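Local coordinates for protein dephospho-CoA kinase (Mycobacterium paratuberculosis, PDB 6N39) that probably phosphorylates the 3'-hydroxyl of dephospho-coenzyme A with ATP, the last step of coenzyme A synthesis, and carries a C-terminal UPF0157 domain, at residues A[300-306]-A[325-329]. Residues are numbered along the deposited sequence.
Sequences ITADVAK and WHKRI. With ACT (acetate ion), chain E.
In the UPF0157 (GrpB) domain, a single antiparallel beta bridge pairs loop 300-306 with the approach to strand 328-331, an edge strand of a mixed sheet. The segments run 148° apart, in register at Ala302 and His326 (CA-CA 3.9 Å). Two backbone hydrogen bonds make the bridge: Lys327 N to Thr301 O, 3.0 Å, and Asp303 N to Trp325 O, 3.1 Å. Beyond it, water 1 links Ile300 O with Ile329 N.

For charges, Lys327, extended beyond a p chi1, brings NZ to 2.7 Å from Asp303 OD1 in a salt bridge; Arg344 on strand 339-345 pairs with the same aspartate.

The apolar packing centres on buried Trp325 (chi1 m): Ala305 CA sits 3.7 Å from the centroid of its five-membered ring, over the face, in a CH-pi contact. At the other end Ile300 CB meets Ile329 CG2 at 3.6 Å.

An acetate, probably from the crystallisation liquor, bridges two side chains: Arg328 NH2 donates to OXT, and His326 ND1 reaches acetate O at 2.7 Å.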
loop_
_atom_site.group_PDB
_atom_site.type_symbol
_atom_site.label_atom_id
_atom_site.label_comp_id
_atom_site.label_asym_id
_atom_site.label_seq_id
_atom_site.Cartn_x
_atom_site.Cartn_y
_atom_site.Cartn_z
ATOM N N ILE A 300 -5.284 -17.107 -15.276
ATOM C CA ILE A 300 -6.524 -17.252 -14.514
ATOM C C ILE A 300 -7.486 -16.191 -15.029
ATOM O O ILE A 300 -7.263 -14.989 -14.827
ATOM C CB ILE A 300 -6.309 -17.118 -13.000
ATOM C CG1 ILE A 300 -5.267 -18.134 -12.514
ATOM C CG2 ILE A 300 -7.643 -17.329 -12.258
ATOM C CD1 ILE A 300 -5.011 -18.072 -11.024
ATOM N N THR A 301 -8.546 -16.630 -15.714
ATOM C CA THR A 301 -9.487 -15.712 -16.338
ATOM C C THR A 301 -10.943 -15.986 -15.966
ATOM O O THR A 301 -11.841 -15.405 -16.585
ATOM C CB THR A 301 -9.327 -15.748 -17.866
ATOM O OG1 THR A 301 -9.369 -17.108 -18.320
ATOM C CG2 THR A 301 -7.991 -15.128 -18.271
ATOM N N ALA A 302 -11.206 -16.830 -14.968
ATOM C CA ALA A 302 -12.574 -17.078 -14.513
ATOM C C ALA A 302 -12.531 -17.667 -13.108
ATOM O O ALA A 302 -11.506 -18.200 -12.677
ATOM C CB ALA A 302 -13.336 -18.024 -15.459
ATOM N N ASP A 303 -13.646 -17.513 -12.379
ATOM C CA ASP A 303 -13.931 -18.322 -11.196
ATOM C C ASP A 303 -14.570 -19.651 -11.625
ATOM O O ASP A 303 -14.909 -19.859 -12.794
ATOM C CB ASP A 303 -14.879 -17.578 -10.234
ATOM C CG ASP A 303 -14.263 -16.294 -9.652
ATOM O OD1 ASP A 303 -13.168 -16.358 -9.052
ATOM O OD2 ASP A 303 -14.879 -15.219 -9.796
ATOM N N VAL A 304 -14.758 -20.547 -10.658
ATOM C CA VAL A 304 -15.538 -21.768 -10.873
ATOM C C VAL A 304 -17.007 -21.390 -11.033
ATOM O O VAL A 304 -17.587 -20.735 -10.164
ATOM C CB VAL A 304 -15.343 -22.745 -9.705
ATOM C CG1 VAL A 304 -16.170 -24.037 -9.896
ATOM C CG2 VAL A 304 -13.865 -23.088 -9.557
ATOM N N ALA A 305 -17.623 -21.800 -12.141
ATOM C CA ALA A 305 -19.027 -21.458 -12.371
ATOM C C ALA A 305 -19.943 -22.215 -11.411
ATOM O O ALA A 305 -19.668 -23.350 -11.029
ATOM C CB ALA A 305 -19.449 -21.780 -13.816
ATOM N N LYS A 306 -21.045 -21.564 -11.017
ATOM C CA LYS A 306 -22.147 -22.247 -10.355
ATOM C C LYS A 306 -23.384 -22.158 -11.233
ATOM O O LYS A 306 -23.607 -21.135 -11.883
ATOM C CB LYS A 306 -22.490 -21.640 -8.974
ATOM C CG LYS A 306 -21.327 -21.154 -8.164
ATOM C CD LYS A 306 -20.567 -22.288 -7.516
ATOM C CE LYS A 306 -19.133 -21.836 -7.269
ATOM N NZ LYS A 306 -19.081 -20.360 -7.302
ATOM N N TRP A 325 -18.777 -15.497 -15.708
ATOM C CA TRP A 325 -17.893 -15.867 -14.612
ATOM C C TRP A 325 -16.445 -15.444 -14.851
ATOM O O TRP A 325 -15.587 -15.718 -14.005
ATOM C CB TRP A 325 -17.971 -17.384 -14.344
ATOM C CG TRP A 325 -19.280 -17.795 -13.727
ATOM C CD1 TRP A 325 -20.351 -18.366 -14.366
ATOM C CD2 TRP A 325 -19.664 -17.640 -12.355
ATOM N NE1 TRP A 325 -21.368 -18.582 -13.468
ATOM C CE2 TRP A 325 -20.979 -18.131 -12.232
ATOM C CE3 TRP A 325 -19.028 -17.103 -11.222
ATOM C CZ2 TRP A 325 -21.671 -18.133 -11.011
ATOM C CZ3 TRP A 325 -19.713 -17.104 -10.006
ATOM C CH2 TRP A 325 -21.025 -17.615 -9.915
ATOM N N HIS A 326 -16.152 -14.754 -15.954
ATOM C CA HIS A 326 -14.771 -14.356 -16.216
ATOM C C HIS A 326 -14.350 -13.214 -15.298
ATOM O O HIS A 326 -15.182 -12.503 -14.725
ATOM C CB HIS A 326 -14.585 -13.945 -17.676
ATOM C CG HIS A 326 -14.655 -15.097 -18.627
ATOM N ND1 HIS A 326 -13.831 -15.203 -19.725
ATOM C CD2 HIS A 326 -15.427 -16.210 -18.625
ATOM C CE1 HIS A 326 -14.106 -16.321 -20.372
ATOM N NE2 HIS A 326 -15.069 -16.953 -19.724
ATOM N N LYS A 327 -13.030 -13.063 -15.150
ATOM C CA LYS A 327 -12.424 -12.070 -14.271
ATOM C C LYS A 327 -10.953 -11.913 -14.645
ATOM O O LYS A 327 -10.438 -12.583 -15.554
ATOM C CB LYS A 327 -12.571 -12.483 -12.797
ATOM C CG LYS A 327 -11.710 -13.700 -12.408
ATOM C CD LYS A 327 -11.766 -13.962 -10.884
ATOM C CE LYS A 327 -10.678 -14.935 -10.426
ATOM N NZ LYS A 327 -10.734 -15.158 -8.947
ATOM N N ARG A 328 -10.275 -11.012 -13.937
ATOM C CA ARG A 328 -8.816 -11.037 -13.876
ATOM C C ARG A 328 -8.405 -11.160 -12.410
ATOM O O ARG A 328 -9.209 -10.923 -11.506
ATOM C CB ARG A 328 -8.175 -9.779 -14.521
ATOM C CG ARG A 328 -8.618 -9.478 -15.966
ATOM C CD ARG A 328 -8.129 -10.499 -16.996
ATOM N NE ARG A 328 -8.582 -10.182 -18.370
ATOM C CZ ARG A 328 -9.572 -10.793 -19.033
ATOM N NH1 ARG A 328 -10.261 -11.796 -18.483
ATOM N NH2 ARG A 328 -9.865 -10.422 -20.278
ATOM N N ILE A 329 -7.155 -11.553 -12.162
ATOM C CA ILE A 329 -6.660 -11.627 -10.791
ATOM C C ILE A 329 -5.170 -11.308 -10.797
ATOM O O ILE A 329 -4.417 -11.773 -11.659
ATOM C CB ILE A 329 -6.953 -12.997 -10.129
ATOM C CG1 ILE A 329 -6.393 -13.063 -8.687
ATOM C CG2 ILE A 329 -6.421 -14.144 -10.986
ATOM C CD1 ILE A 329 -6.675 -14.464 -7.962
HETATM C C ACT E . -12.247 -12.618 -21.432
HETATM O O ACT E . -11.999 -13.271 -20.368
HETATM O OXT ACT E . -11.712 -11.539 -21.850
HETATM C CH3 ACT E . -13.391 -13.232 -22.353
HETATM O O HOH W 1 -5.816 -12.775 -14.710
HETATM O O HOH W 2 -16.010 -14.227 -11.742
HETATM O O HOH W 3 -23.855 -19.985 -14.546
#